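Local coordinates for protein titin heart isoform N2-B (PDB 2BK8) that forms an immunoglobulin I-set domain of the giant muscle protein titin at the M-band, where it probably serves a structural role, at residues Ile8-Gly13 against Tyr87-Val92; Gly16-Tyr21 against Ile59-Asp64; Tyr28-Gln33 against Val78-Glu83. All blocks are in the same frame, centred on the assembly; numbering follows the deposited sequence.

Interaction 1: Ile8-Gly13 against Tyr87-Val92; sequences IMHAVG and YAELFV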
# COMPACT_ATOMS: atom_id res chain seq x y z
N ILE A 8 -1.09 2.81 -8.37
CA ILE A 8 -1.64 3.30 -7.11
C ILE A 8 -1.49 4.84 -7.14
O ILE A 8 -0.43 5.37 -7.53
CB ILE A 8 -0.89 2.72 -5.91
CG1 ILE A 8 -0.93 1.18 -5.87
CG2 ILE A 8 -1.42 3.29 -4.57
CD1 ILE A 8 0.05 0.57 -4.82
N MET A 9 -2.55 5.56 -6.75
CA MET A 9 -2.53 7.04 -6.72
C MET A 9 -1.94 7.65 -5.42
O MET A 9 -2.06 7.06 -4.32
CB MET A 9 -3.94 7.60 -6.91
CG MET A 9 -4.72 7.04 -8.07
SD MET A 9 -3.86 7.20 -9.66
CE MET A 9 -3.94 8.96 -10.01
N HIS A 10 -1.32 8.82 -5.55
CA HIS A 10 -0.77 9.53 -4.38
C HIS A 10 -1.94 10.02 -3.52
O HIS A 10 -3.08 10.08 -4.03
CB HIS A 10 0.10 10.74 -4.80
CG HIS A 10 1.24 10.40 -5.74
ND1 HIS A 10 2.13 9.38 -5.47
CD2 HIS A 10 1.63 10.96 -6.90
CE1 HIS A 10 3.01 9.31 -6.46
NE2 HIS A 10 2.73 10.26 -7.34
N ALA A 11 -1.65 10.41 -2.27
CA ALA A 11 -2.62 11.01 -1.33
C ALA A 11 -2.01 12.08 -0.41
O ALA A 11 -0.82 12.00 -0.06
CB ALA A 11 -3.27 9.91 -0.48
N VAL A 12 -2.82 13.07 -0.04
CA VAL A 12 -2.50 14.04 1.04
C VAL A 12 -3.20 13.58 2.32
O VAL A 12 -4.42 13.36 2.32
CB VAL A 12 -2.93 15.47 0.70
CG1 VAL A 12 -2.75 16.41 1.93
CG2 VAL A 12 -2.14 16.03 -0.47
N GLY A 13 -2.44 13.48 3.41
CA GLY A 13 -3.01 13.09 4.70
C GLY A 13 -3.00 14.31 5.60
O GLY A 13 -2.01 15.05 5.63
N TYR A 87 4.06 1.57 -6.38
CA TYR A 87 4.49 2.57 -5.37
C TYR A 87 3.61 3.83 -5.40
O TYR A 87 3.07 4.17 -6.45
CB TYR A 87 5.95 2.96 -5.66
CG TYR A 87 6.95 1.82 -5.54
CD1 TYR A 87 7.63 1.58 -4.36
CD2 TYR A 87 7.24 1.00 -6.64
CE1 TYR A 87 8.55 0.53 -4.25
CE2 TYR A 87 8.18 -0.05 -6.54
CZ TYR A 87 8.82 -0.27 -5.33
OH TYR A 87 9.75 -1.28 -5.17
N ALA A 88 3.45 4.51 -4.25
CA ALA A 88 2.81 5.84 -4.23
C ALA A 88 3.25 6.63 -2.99
O ALA A 88 3.79 6.04 -2.06
CB ALA A 88 1.28 5.69 -4.29
N GLU A 89 3.03 7.95 -3.01
CA GLU A 89 3.49 8.85 -1.96
C GLU A 89 2.33 9.22 -1.03
O GLU A 89 1.15 9.24 -1.46
CB GLU A 89 4.05 10.12 -2.59
CG GLU A 89 5.19 9.84 -3.57
CD GLU A 89 6.42 9.34 -2.83
OE1 GLU A 89 6.98 10.09 -2.01
OE2 GLU A 89 6.80 8.17 -3.04
N LEU A 90 2.68 9.58 0.21
CA LEU A 90 1.77 10.22 1.16
C LEU A 90 2.43 11.56 1.50
O LEU A 90 3.61 11.58 1.92
CB LEU A 90 1.60 9.37 2.44
CG LEU A 90 0.46 9.71 3.40
CD1 LEU A 90 0.19 8.53 4.38
CD2 LEU A 90 0.73 10.99 4.16
N PHE A 91 1.74 12.66 1.24
CA PHE A 91 2.21 14.02 1.59
C PHE A 91 1.44 14.55 2.81
O PHE A 91 0.22 14.59 2.78
CB PHE A 91 2.04 15.00 0.41
CG PHE A 91 2.41 14.44 -0.95
CD1 PHE A 91 3.75 14.25 -1.32
CD2 PHE A 91 1.41 14.14 -1.87
CE1 PHE A 91 4.07 13.73 -2.58
CE2 PHE A 91 1.73 13.62 -3.13
CZ PHE A 91 3.06 13.42 -3.49
N VAL A 92 2.18 14.96 3.85
CA VAL A 92 1.65 15.71 5.02
C VAL A 92 2.16 17.17 5.06
O VAL A 92 3.37 17.41 4.89
CB VAL A 92 2.02 14.98 6.36
CG1 VAL A 92 1.42 15.71 7.60
CG2 VAL A 92 1.58 13.52 6.33
O HOH W 1 1.90 2.93 -8.90
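H10 and E89 meet through a side-chain-to-backbone bond: ND1 of H10 accepts the backbone N-H of E89 at 3.0 Å between N and ND1. The donor is tilted 16° from the imidazole plane, and its direction implies that this nitrogen carries no proton. A chi1 of -56° sets H10 CG beside the backbone N. The H10 and E89 side chains lie side by side, pointing the same way, and E89 CB and CG touch the ring at ND1 and CE1. F91 brings its rim to an imidazole face, CZ lying over it. This is an offset edge-to-face pair with ring planes 64° apart and centroids of the H10 and F91 rings 5.7 Å apart.

The backbones carrying these side chains pair in parallel, A11 with L90 and V12 with F91, as strand A' joins strand G in I-set domains. F91 N reaches A11 O at 2.9 Å; A11 N bonds to E89 O, and G13 N to F91 O. Ahead of the paired residues, I8 CG2 packs on A88 CB at 3.6 Å, while one water accepts from I8 N and donates to Y87 O.

Further out, the E89 carboxylate is held by a hydrogen bond from OE2 to T72 OG1 and a salt bridge to R96. I8 also packs on Y21, C23 and C75 in the core, and V92 N bonds to D70 OD2.

Interaction 2: Gly16-Tyr21 against Ile59-Asp64; sequences GGHVKY and ILYVKD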
# COMPACT_ATOMS: atom_id res chain seq x y z
N GLY A 16 -4.15 13.50 12.16
CA GLY A 16 -5.33 12.92 12.84
C GLY A 16 -6.37 12.28 11.95
O GLY A 16 -7.31 11.64 12.43
N GLY A 17 -6.22 12.44 10.63
CA GLY A 17 -7.13 11.80 9.68
C GLY A 17 -6.62 10.46 9.18
O GLY A 17 -5.76 9.83 9.83
N HIS A 18 -7.15 10.02 8.03
CA HIS A 18 -6.70 8.80 7.36
C HIS A 18 -6.51 8.98 5.83
O HIS A 18 -6.97 9.99 5.27
CB HIS A 18 -7.69 7.65 7.68
CG HIS A 18 -9.02 7.75 6.97
ND1 HIS A 18 -10.11 8.38 7.51
CD2 HIS A 18 -9.43 7.29 5.76
CE1 HIS A 18 -11.13 8.31 6.68
NE2 HIS A 18 -10.75 7.64 5.61
N VAL A 19 -5.82 8.04 5.17
CA VAL A 19 -5.79 7.96 3.70
C VAL A 19 -5.92 6.48 3.31
O VAL A 19 -5.75 5.61 4.17
CB VAL A 19 -4.49 8.56 3.05
CG1 VAL A 19 -4.29 10.03 3.46
CG2 VAL A 19 -3.26 7.70 3.34
N LYS A 20 -6.20 6.20 2.03
CA LYS A 20 -6.24 4.82 1.52
C LYS A 20 -5.41 4.69 0.27
O LYS A 20 -5.26 5.67 -0.49
CB LYS A 20 -7.70 4.43 1.19
CG LYS A 20 -8.41 5.40 0.23
CD LYS A 20 -9.71 4.83 -0.39
CE LYS A 20 -10.02 5.44 -1.77
NZ LYS A 20 -9.70 6.90 -1.88
N TYR A 21 -4.90 3.48 0.04
CA TYR A 21 -4.24 3.11 -1.20
C TYR A 21 -4.90 1.83 -1.76
O TYR A 21 -5.11 0.85 -1.05
CB TYR A 21 -2.72 2.89 -1.01
CG TYR A 21 -2.04 4.17 -0.62
CD1 TYR A 21 -1.74 5.16 -1.58
CD2 TYR A 21 -1.75 4.46 0.72
CE1 TYR A 21 -1.13 6.38 -1.21
CE2 TYR A 21 -1.14 5.63 1.08
CZ TYR A 21 -0.86 6.59 0.12
OH TYR A 21 -0.28 7.78 0.54
N ILE A 59 -5.97 -3.40 -0.51
CA ILE A 59 -6.32 -2.10 0.09
C ILE A 59 -5.56 -1.87 1.40
O ILE A 59 -5.58 -2.72 2.32
CB ILE A 59 -7.86 -1.95 0.32
CG1 ILE A 59 -8.66 -2.19 -0.97
CG2 ILE A 59 -8.19 -0.61 0.99
CD1 ILE A 59 -10.21 -2.10 -0.78
N LEU A 60 -4.83 -0.76 1.46
CA LEU A 60 -4.17 -0.28 2.67
C LEU A 60 -4.82 1.00 3.17
O LEU A 60 -4.87 2.00 2.48
CB LEU A 60 -2.65 -0.04 2.45
CG LEU A 60 -1.95 0.72 3.59
CD1 LEU A 60 -1.83 -0.12 4.88
CD2 LEU A 60 -0.55 1.20 3.13
N TYR A 61 -5.32 0.97 4.40
CA TYR A 61 -5.82 2.17 5.07
C TYR A 61 -4.88 2.58 6.20
O TYR A 61 -4.62 1.79 7.11
CB TYR A 61 -7.22 1.94 5.62
CG TYR A 61 -8.32 2.34 4.68
CD1 TYR A 61 -8.64 1.54 3.60
CD2 TYR A 61 -9.06 3.50 4.88
CE1 TYR A 61 -9.66 1.88 2.73
CE2 TYR A 61 -10.08 3.87 4.01
CZ TYR A 61 -10.37 3.05 2.93
OH TYR A 61 -11.40 3.34 2.05
N VAL A 62 -4.39 3.82 6.12
CA VAL A 62 -3.50 4.38 7.18
C VAL A 62 -4.25 5.34 8.10
O VAL A 62 -4.81 6.32 7.61
CB VAL A 62 -2.32 5.18 6.58
CG1 VAL A 62 -1.38 5.67 7.71
CG2 VAL A 62 -1.55 4.35 5.52
N LYS A 63 -4.25 5.06 9.42
CA LYS A 63 -5.01 5.79 10.46
C LYS A 63 -4.18 6.77 11.30
O LYS A 63 -2.96 6.66 11.34
CB LYS A 63 -5.67 4.79 11.42
CG LYS A 63 -6.88 4.06 10.86
CD LYS A 63 -6.61 3.49 9.48
CE LYS A 63 -7.76 3.81 8.57
NZ LYS A 63 -7.77 2.91 7.40
N ASP A 64 -4.87 7.67 12.02
CA ASP A 64 -4.25 8.62 12.96
C ASP A 64 -3.00 9.27 12.37
O ASP A 64 -1.90 9.12 12.90
CB ASP A 64 -3.91 7.94 14.30
CG ASP A 64 -5.12 7.43 15.03
OD1 ASP A 64 -5.92 8.27 15.50
OD2 ASP A 64 -5.26 6.19 15.18
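Strands B and E of the immunoglobulin sandwich pair antiparallel here, V19 opposite V62 and Y21 opposite L60 as hydrogen-bonded pairs, with K20 and Y61 the non-hydrogen-bonded pair between them. Y21 N reaches L60 O at 2.9 Å and L60 N bonds back to Y21 O; V19 and V62 exchange backbone bonds in the same way.

On the outer face, CB of K20 sits over the Y61 ring, 3.5 Å from its centroid and 15° off the normal, a CH-pi contact. The Y61 chi1 of -93° sets CG off a staggered position. H18 CD2 comes to the edge of the same ring, 3.9 Å from Y61 CE2, with the two ring planes 31° apart.

The other face looks into the core. V19 CG2 lies 4.2 Å from V62 CB, and the Y21 ring touches a methyl of L60; both Y21 and L60 also pack on W36. Y21 OH bonds to E89 O of the opposing sheet.

The core side is thus buried with its tyrosine hydroxyl satisfied, whereas on the other the polar-ended chains of H18, K20 and Y61 meet mainly through carbon, a contact probably held by dispersion and CH-pi interaction and not by charge.

Interaction 3: Tyr28-Gln33 against Val78-Glu83; sequences YDQSTQ and VNDYGE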
# COMPACT_ATOMS: atom_id res chain seq x y z
N TYR A 28 -3.94 -12.57 -10.88
CA TYR A 28 -3.88 -13.20 -9.56
C TYR A 28 -4.41 -14.65 -9.59
O TYR A 28 -5.21 -15.03 -10.46
CB TYR A 28 -4.66 -12.35 -8.55
CG TYR A 28 -6.14 -12.21 -8.88
CD1 TYR A 28 -7.06 -13.13 -8.40
CD2 TYR A 28 -6.60 -11.17 -9.69
CE1 TYR A 28 -8.41 -13.02 -8.72
CE2 TYR A 28 -7.94 -11.03 -9.99
CZ TYR A 28 -8.84 -11.95 -9.51
OH TYR A 28 -10.18 -11.84 -9.82
N ASP A 29 -3.93 -15.46 -8.65
CA ASP A 29 -4.44 -16.83 -8.47
C ASP A 29 -4.38 -17.28 -7.00
O ASP A 29 -4.17 -16.45 -6.10
CB ASP A 29 -3.75 -17.82 -9.43
CG ASP A 29 -2.26 -18.03 -9.12
OD1 ASP A 29 -1.78 -17.66 -8.03
OD2 ASP A 29 -1.57 -18.62 -9.98
N GLN A 30 -4.56 -18.58 -6.77
CA GLN A 30 -4.60 -19.13 -5.41
C GLN A 30 -3.28 -19.02 -4.65
O GLN A 30 -3.27 -19.17 -3.43
CB GLN A 30 -5.11 -20.60 -5.38
CG GLN A 30 -4.20 -21.66 -6.02
CD GLN A 30 -3.14 -22.24 -5.06
OE1 GLN A 30 -3.43 -22.55 -3.90
NE2 GLN A 30 -1.92 -22.40 -5.56
N SER A 31 -2.17 -18.77 -5.35
CA SER A 31 -0.88 -18.62 -4.67
C SER A 31 -0.48 -17.15 -4.38
O SER A 31 0.53 -16.90 -3.70
CB SER A 31 0.23 -19.38 -5.42
OG SER A 31 0.71 -18.64 -6.53
N THR A 32 -1.26 -16.19 -4.87
CA THR A 32 -0.95 -14.77 -4.70
C THR A 32 -0.95 -14.34 -3.22
O THR A 32 -1.93 -14.59 -2.52
CB THR A 32 -1.94 -13.90 -5.51
OG1 THR A 32 -1.94 -14.33 -6.88
CG2 THR A 32 -1.57 -12.43 -5.43
N GLN A 33 0.15 -13.72 -2.77
CA GLN A 33 0.29 -13.13 -1.41
C GLN A 33 0.72 -11.66 -1.52
O GLN A 33 1.62 -11.33 -2.29
CB GLN A 33 1.31 -13.91 -0.54
CG GLN A 33 1.60 -13.25 0.85
CD GLN A 33 2.73 -13.91 1.63
OE1 GLN A 33 3.92 -13.77 1.30
NE2 GLN A 33 2.36 -14.63 2.70
N VAL A 78 3.42 -11.35 -4.74
CA VAL A 78 4.24 -12.54 -5.01
C VAL A 78 3.34 -13.75 -5.21
O VAL A 78 2.42 -13.97 -4.43
CB VAL A 78 5.23 -12.85 -3.84
CG1 VAL A 78 6.05 -14.10 -4.11
CG2 VAL A 78 6.15 -11.68 -3.59
N ASN A 79 3.61 -14.50 -6.29
CA ASN A 79 3.07 -15.86 -6.45
C ASN A 79 4.10 -16.89 -6.87
O ASN A 79 5.30 -16.66 -6.78
CB ASN A 79 1.81 -15.91 -7.32
CG ASN A 79 2.06 -15.62 -8.79
OD1 ASN A 79 3.16 -15.26 -9.21
ND2 ASN A 79 1.01 -15.78 -9.59
N ASP A 80 3.59 -18.04 -7.34
CA ASP A 80 4.38 -19.21 -7.72
C ASP A 80 5.17 -19.02 -9.01
O ASP A 80 5.95 -19.91 -9.42
CB ASP A 80 3.45 -20.42 -7.87
CG ASP A 80 3.08 -21.06 -6.54
OD1 ASP A 80 3.62 -20.67 -5.48
OD2 ASP A 80 2.26 -22.00 -6.56
N TYR A 81 4.95 -17.89 -9.68
CA TYR A 81 5.55 -17.63 -10.99
C TYR A 81 6.52 -16.46 -10.98
O TYR A 81 7.47 -16.44 -11.76
CB TYR A 81 4.46 -17.42 -12.05
CG TYR A 81 3.63 -18.65 -12.30
CD1 TYR A 81 4.19 -19.79 -12.87
CD2 TYR A 81 2.27 -18.69 -11.96
CE1 TYR A 81 3.43 -20.94 -13.10
CE2 TYR A 81 1.50 -19.83 -12.19
CZ TYR A 81 2.09 -20.95 -12.76
OH TYR A 81 1.33 -22.08 -12.99
N GLY A 82 6.29 -15.50 -10.09
CA GLY A 82 7.18 -14.36 -9.94
C GLY A 82 6.63 -13.32 -8.99
O GLY A 82 5.91 -13.65 -8.05
N GLU A 83 6.99 -12.06 -9.23
CA GLU A 83 6.56 -10.96 -8.37
C GLU A 83 6.48 -9.64 -9.15
O GLU A 83 6.99 -9.57 -10.29
CB GLU A 83 7.49 -10.85 -7.16
CG GLU A 83 8.86 -10.24 -7.39
CD GLU A 83 9.63 -10.03 -6.08
OE1 GLU A 83 9.99 -11.04 -5.43
OE2 GLU A 83 9.85 -8.86 -5.71
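OD1 of D29, which faces N79 across the contact, is gripped by two donors of S31. S31 OG donates to it at 3.1 Å between OG and OD1, on the syn side and 16° out of the carboxylate plane; S31 N donates at 2.9 Å between N and OD1, from above that plane (48° out of it). The second bond makes an Asx turn, set within the type I turn from D29 to T32. D29 CG stands between the backbone N and the carbonyl carbon, the crowded position. D29 N in turn bonds to T32 OG1, 2.9 Å from N to OG1.

Having spent its proton on D29, S31 OG accepts from the facing loop, D80 N lying 3.1 Å from OG. The D80 carboxylate group lies against S31 CB. An alanine at D29 would probably leave S31 N and OG without their acceptor and the hydroxyl free to turn, disturbing its hold on D80 N.

N79 is the counterpart in the second loop. Its OD1 accepts from Y81 N, 3.2 Å from OD1 and well above the carbonyl plane, and from G82 N, 3.3 Å from OD1, both on one face of the amide. These are an Asx turn and an Asx motif.

At the base, Q33 N meets V78 O at 2.8 Å and V78 N returns a bond to Q33 O, an antiparallel hydrogen-bonded pair where strand C begins and strand F ends, beside the BC and FG loops. N79 ND2 stays 3.7 Å from D29 OD1 and is buried without a partner. The D29 carboxylate, taking the S31 proton, probably fixes the hydroxyl and may make its oxygen a better acceptor for D80 N.

Overall arrangement
From the N terminus, the chain first enters interaction 1 at 8-13, which closes its loop only at 87-92 and so encloses most of the domain, tying the A' strand to the edge of the sheet that holds strand 83-92. Interaction 2 begins at 16-21 and closes at 59-64 in the other sheet; interaction 3 begins at 28-33 and closes at 78-83. Both lie within the span of interaction 1, and they cross, their segments alternating. Interactions 1 and 2, with centres about 10 Å apart, touch where Y21 and V19 reach the side of strands 11-13 and 83-92, so the two sheets are joined there. Interaction 3 joins two loops about 26 Å from either centre, across the middle of the chain.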